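Local coordinates for protein Alpha/beta hydrolase (Streptomyces albidoflavus, PDB 6KSU) that probably closes peptide chains made by a non-ribosomal peptide synthetase into macrolactams, as a stand-alone cyclase related to penicillin-binding proteins and beta-lactamases, at residues Glu36-Glu41 and Glu360-Arg365; Leu344-Thr349 and Leu371-Tyr376. One frame throughout, in Å; residues are numbered along the deposited sequence.

Contact 1: residues Glu36-Glu41 and Glu360-Arg365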
loop_
_atom_site.group_PDB
_atom_site.type_symbol
_atom_site.label_atom_id
_atom_site.label_comp_id
_atom_site.label_asym_id
_atom_site.label_seq_id
_atom_site.Cartn_x
_atom_site.Cartn_y
_atom_site.Cartn_z
ATOM N N GLU A 36 11.793 -20.143 7.991
ATOM C CA GLU A 36 11.287 -21.498 7.778
ATOM C C GLU A 36 10.323 -21.911 8.881
ATOM O O GLU A 36 9.213 -22.397 8.608
ATOM C CB GLU A 36 12.452 -22.479 7.689
ATOM C CG GLU A 36 12.248 -23.528 6.634
ATOM C CD GLU A 36 12.258 -22.920 5.252
ATOM O OE1 GLU A 36 13.361 -22.672 4.701
ATOM O OE2 GLU A 36 11.155 -22.689 4.724
ATOM N N GLU A 37 10.725 -21.716 10.143
ATOM C CA GLU A 37 9.839 -22.056 11.256
ATOM C C GLU A 37 8.500 -21.346 11.114
ATOM O O GLU A 37 7.441 -21.967 11.267
ATOM C CB GLU A 37 10.481 -21.697 12.605
ATOM C CG GLU A 37 11.839 -22.350 12.961
ATOM C CD GLU A 37 12.138 -23.683 12.249
ATOM O OE1 GLU A 37 11.365 -24.655 12.427
ATOM O OE2 GLU A 37 13.165 -23.762 11.534
ATOM N N LEU A 38 8.529 -20.034 10.795
ATOM C CA LEU A 38 7.284 -19.271 10.812
ATOM C C LEU A 38 6.401 -19.568 9.608
ATOM O O LEU A 38 5.175 -19.497 9.716
ATOM C CB LEU A 38 7.584 -17.777 10.889
ATOM C CG LEU A 38 8.464 -17.365 12.058
ATOM C CD1 LEU A 38 8.548 -15.845 12.177
ATOM C CD2 LEU A 38 7.935 -18.028 13.352
ATOM N N VAL A 39 6.986 -19.885 8.451
ATOM C CA VAL A 39 6.165 -20.275 7.302
ATOM C C VAL A 39 5.376 -21.544 7.631
ATOM O O VAL A 39 4.168 -21.640 7.379
ATOM C CB VAL A 39 7.044 -20.458 6.048
ATOM C CG1 VAL A 39 6.311 -21.238 5.023
ATOM C CG2 VAL A 39 7.456 -19.106 5.478
ATOM N N ARG A 40 6.055 -22.536 8.210
ATOM C CA ARG A 40 5.393 -23.779 8.582
ATOM C C ARG A 40 4.364 -23.539 9.683
ATOM O O ARG A 40 3.190 -23.894 9.540
ATOM C CB ARG A 40 6.445 -24.814 9.007
ATOM C CG ARG A 40 6.853 -25.756 7.878
ATOM C CD ARG A 40 8.243 -26.392 8.028
ATOM N NE ARG A 40 8.653 -26.845 6.700
ATOM C CZ ARG A 40 8.210 -27.959 6.118
ATOM N NH1 ARG A 40 7.394 -28.778 6.770
ATOM N NH2 ARG A 40 8.588 -28.260 4.882
ATOM N N GLU A 41 4.779 -22.882 10.762
ATOM C CA GLU A 41 3.893 -22.632 11.894
ATOM C C GLU A 41 2.585 -21.942 11.487
ATOM O O GLU A 41 1.523 -22.260 12.028
ATOM C CB GLU A 41 4.649 -21.810 12.933
ATOM C CG GLU A 41 3.802 -21.185 14.000
ATOM C CD GLU A 41 4.658 -20.611 15.108
ATOM O OE1 GLU A 41 4.225 -19.632 15.747
ATOM O OE2 GLU A 41 5.771 -21.136 15.336
ATOM N N GLU A 360 3.517 -10.327 10.515
ATOM C CA GLU A 360 3.471 -9.865 11.902
ATOM C C GLU A 360 4.440 -10.657 12.779
ATOM O O GLU A 360 5.260 -10.075 13.500
ATOM C CB GLU A 360 2.035 -9.954 12.421
ATOM C CG GLU A 360 1.831 -9.486 13.847
ATOM C CD GLU A 360 0.386 -9.664 14.332
ATOM O OE1 GLU A 360 -0.523 -9.864 13.491
ATOM O OE2 GLU A 360 0.168 -9.613 15.562
ATOM N N ALA A 361 4.390 -11.987 12.696
ATOM C CA ALA A 361 5.300 -12.817 13.482
ATOM C C ALA A 361 6.758 -12.571 13.103
ATOM O O ALA A 361 7.643 -12.589 13.967
ATOM C CB ALA A 361 4.935 -14.292 13.305
ATOM N N LEU A 362 7.023 -12.331 11.818
ATOM C CA LEU A 362 8.366 -11.962 11.380
ATOM C C LEU A 362 8.815 -10.648 12.015
ATOM O O LEU A 362 9.966 -10.510 12.439
ATOM C CB LEU A 362 8.387 -11.867 9.852
ATOM C CG LEU A 362 9.514 -12.465 9.003
ATOM C CD1 LEU A 362 10.048 -13.753 9.603
ATOM C CD2 LEU A 362 8.954 -12.727 7.625
ATOM N N VAL A 363 7.913 -9.674 12.117
ATOM C CA VAL A 363 8.313 -8.390 12.685
ATOM C C VAL A 363 8.648 -8.542 14.163
ATOM O O VAL A 363 9.622 -7.964 14.658
ATOM C CB VAL A 363 7.219 -7.335 12.448
ATOM C CG1 VAL A 363 7.470 -6.140 13.317
ATOM C CG2 VAL A 363 7.165 -6.928 10.964
ATOM N N ALA A 364 7.877 -9.353 14.882
ATOM C CA ALA A 364 8.111 -9.526 16.309
ATOM C C ALA A 364 9.311 -10.408 16.603
ATOM O O ALA A 364 9.981 -10.202 17.619
ATOM C CB ALA A 364 6.873 -10.117 16.982
ATOM N N ARG A 365 9.620 -11.379 15.743
ATOM C CA ARG A 365 10.694 -12.322 16.049
ATOM C C ARG A 365 12.025 -11.997 15.376
ATOM O O ARG A 365 13.078 -12.339 15.930
ATOM C CB ARG A 365 10.249 -13.739 15.687
ATOM C CG ARG A 365 9.027 -14.144 16.496
ATOM C CD ARG A 365 9.025 -15.600 16.920
ATOM N NE ARG A 365 10.363 -16.095 17.192
ATOM C CZ ARG A 365 10.701 -17.374 17.106
ATOM N NH1 ARG A 365 9.782 -18.277 16.779
ATOM N NH2 ARG A 365 11.953 -17.743 17.351
#
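L38 meets A361, L362 and R365 where helix segments 36-41 and 360-365 run nearly antiparallel, with 147° between their N-to-C directions and 10.4 Å between their axes. This pairs the N-terminal helix 23-41 with the late helix 355-365, the two-helix layer that lies against one face of the central antiparallel sheet in the penicillin-binding protein/beta-lactamase fold. The CA atoms of L38 and A361, 7.3 Å apart, set the register. L38 supplies 99 of the 189 Å² buried between the segments, so one leucine dominates the contact. With its CG lying anti to the carbonyl carbon (chi1 -55°), both methyl branches project to the facing helix and divide the work. L38 CD1 meets L362 CD1 at 3.6 Å, the two side chains crossing at a slant, and lies 4.1 Å from A361 CB. L358, one turn before L362, touches L38 as well and extends the apolar patch. No hydrogen bond links the segments. The basic end of R365 is instead tied to E368 by a salt bridge through NH2, while the charged atoms of E41 and R365 remain too far apart to pair. Bends at chi2 and chi3 bring the R365 guanidinium obliquely alongside the second methyl branch of L38, where R365 NH1 lies 3.9 Å from L38 CD2.

Contact 2: residues Leu344-Thr349 and Leu371-Tyr376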
loop_
_atom_site.group_PDB
_atom_site.type_symbol
_atom_site.label_atom_id
_atom_site.label_comp_id
_atom_site.label_asym_id
_atom_site.label_seq_id
_atom_site.Cartn_x
_atom_site.Cartn_y
_atom_site.Cartn_z
ATOM N N LEU A 344 19.525 -0.972 4.874
ATOM C CA LEU A 344 18.843 -2.237 5.091
ATOM C C LEU A 344 17.498 -2.225 4.376
ATOM O O LEU A 344 16.719 -1.275 4.520
ATOM C CB LEU A 344 18.665 -2.492 6.584
ATOM C CG LEU A 344 18.182 -3.849 7.086
ATOM C CD1 LEU A 344 18.343 -3.792 8.576
ATOM C CD2 LEU A 344 16.743 -4.251 6.719
ATOM N N ALA A 345 17.225 -3.289 3.626
ATOM C CA ALA A 345 15.943 -3.482 2.970
ATOM C C ALA A 345 15.571 -4.953 3.042
ATOM O O ALA A 345 16.428 -5.832 2.899
ATOM C CB ALA A 345 15.973 -3.024 1.513
ATOM N N LEU A 346 14.291 -5.212 3.270
ATOM C CA LEU A 346 13.791 -6.572 3.318
ATOM C C LEU A 346 12.380 -6.585 2.759
ATOM O O LEU A 346 11.605 -5.642 2.948
ATOM C CB LEU A 346 13.815 -7.152 4.733
ATOM C CG LEU A 346 12.971 -6.632 5.902
ATOM C CD1 LEU A 346 11.590 -7.135 5.845
ATOM C CD2 LEU A 346 13.578 -7.178 7.163
ATOM N N ALA A 347 12.068 -7.639 2.048
ATOM C CA ALA A 347 10.793 -7.775 1.378
ATOM C C ALA A 347 10.298 -9.174 1.641
ATOM O O ALA A 347 11.096 -10.112 1.736
ATOM C CB ALA A 347 10.898 -7.533 -0.122
ATOM N N LEU A 348 8.985 -9.305 1.787
ATOM C CA LEU A 348 8.371 -10.601 2.019
ATOM C C LEU A 348 7.237 -10.744 1.026
ATOM O O LEU A 348 6.417 -9.823 0.896
ATOM C CB LEU A 348 7.862 -10.713 3.464
ATOM C CG LEU A 348 7.087 -11.964 3.838
ATOM C CD1 LEU A 348 8.008 -13.137 3.862
ATOM C CD2 LEU A 348 6.354 -11.792 5.162
ATOM N N THR A 349 7.214 -11.860 0.287
ATOM C CA THR A 349 6.031 -12.228 -0.483
ATOM C C THR A 349 5.475 -13.535 0.065
ATOM O O THR A 349 6.229 -14.403 0.513
ATOM C CB THR A 349 6.298 -12.330 -1.993
ATOM O OG1 THR A 349 7.328 -13.296 -2.298
ATOM C CG2 THR A 349 6.688 -10.958 -2.559
ATOM N N LEU A 371 17.278 -7.442 13.554
ATOM C CA LEU A 371 16.415 -6.784 12.576
ATOM C C LEU A 371 15.135 -6.330 13.264
ATOM O O LEU A 371 14.106 -6.995 13.208
ATOM C CB LEU A 371 16.094 -7.724 11.423
ATOM C CG LEU A 371 17.166 -7.938 10.372
ATOM C CD1 LEU A 371 16.514 -8.254 9.043
ATOM C CD2 LEU A 371 17.977 -6.686 10.279
ATOM N N ASP A 372 15.196 -5.153 13.883
ATOM C CA ASP A 372 14.061 -4.602 14.625
ATOM C C ASP A 372 13.276 -3.648 13.721
ATOM O O ASP A 372 13.407 -2.421 13.782
ATOM C CB ASP A 372 14.545 -3.913 15.901
ATOM C CG ASP A 372 15.778 -3.041 15.676
ATOM O OD1 ASP A 372 16.510 -3.248 14.676
ATOM O OD2 ASP A 372 16.000 -2.129 16.504
ATOM N N VAL A 373 12.435 -4.235 12.866
ATOM C CA VAL A 373 11.605 -3.421 11.990
ATOM C C VAL A 373 10.627 -2.622 12.836
ATOM O O VAL A 373 10.147 -3.095 13.873
ATOM C CB VAL A 373 10.867 -4.309 10.973
ATOM C CG1 VAL A 373 10.138 -3.445 9.941
ATOM C CG2 VAL A 373 11.829 -5.279 10.312
ATOM N N GLY A 374 10.329 -1.398 12.409
ATOM C CA GLY A 374 9.385 -0.593 13.161
ATOM C C GLY A 374 8.009 -1.229 13.182
ATOM O O GLY A 374 7.648 -2.014 12.302
ATOM N N HIS A 375 7.238 -0.902 14.212
ATOM C CA HIS A 375 5.828 -1.254 14.249
ATOM C C HIS A 375 4.975 -0.002 14.089
ATOM O O HIS A 375 5.434 1.133 14.260
ATOM C CB HIS A 375 5.442 -1.967 15.556
ATOM C CG HIS A 375 6.504 -2.872 16.099
ATOM N ND1 HIS A 375 7.570 -2.410 16.841
ATOM C CD2 HIS A 375 6.657 -4.216 16.019
ATOM C CE1 HIS A 375 8.338 -3.429 17.187
ATOM N NE2 HIS A 375 7.808 -4.536 16.701
ATOM N N TYR A 376 3.716 -0.229 13.738
ATOM C CA TYR A 376 2.690 0.791 13.849
ATOM C C TYR A 376 1.515 0.181 14.591
ATOM O O TYR A 376 0.977 -0.849 14.169
ATOM C CB TYR A 376 2.249 1.315 12.483
ATOM C CG TYR A 376 1.080 2.273 12.588
ATOM C CD1 TYR A 376 1.285 3.618 12.884
ATOM C CD2 TYR A 376 -0.228 1.829 12.418
ATOM C CE1 TYR A 376 0.235 4.491 12.982
ATOM C CE2 TYR A 376 -1.302 2.703 12.518
ATOM C CZ TYR A 376 -1.062 4.035 12.798
ATOM O OH TYR A 376 -2.123 4.903 12.913
#
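Apolar contact between L344 and L346 on the strand and L371 and V373 on the loop accounts for the meeting of 344-349 with 371-376; it buries 159 Å². The L344 and L371 CA atoms are 9.1 Å apart, a spacing bridged by side chains, and no hydrogen bond crosses. L371 forks between both strand leucines. L371 CD2 presses on L344 CD1 at 3.4 Å, tighter than usual for two carbons, while L371 CD1 meets L346 CD2 tip to tip at 3.6 Å. The same L346 CD2 also lies 4.1 Å from V373 CG2, the two side chains passing at an angle.

Polar ties lie outside this apolar patch. D372 points its CB away from the strand, and its OD1 forms a salt bridge with R342, just before L344, adding an ionic link beside the leucines.

Backbone hydrogen bonds join the strand to neighbours on both flanks, including A345 to Y52 and L346 to R337. L371 also touches V51, and L346 touches W359 of helix 355-365. The loop thus covers an interior strand of the antiparallel sheet on the face it shares with helix 355-365, within the layered helix-sheet architecture of the penicillin-binding protein/beta-lactamase fold.

From the N terminus, helix 23-41 supplies the first half of contact 1, and its partner 360-365 arrives only after 318 intervening residues, closing a very long loop. Strand 344-350 lies within that span; its partner 371-376 follows helix 355-365, so contact 2 closes a short loop of 21 residues that encloses this helix. The segments therefore alternate along the chain, and the two closures cross. Their centres are 12 Å apart and they touch directly: L362 CD2 lies 3.7 Å from L348 CD2, seating the helix on the sheet, and V363 CG1 packs against H375. Together they join N-terminal helix, late helix, interior strand and the following loop.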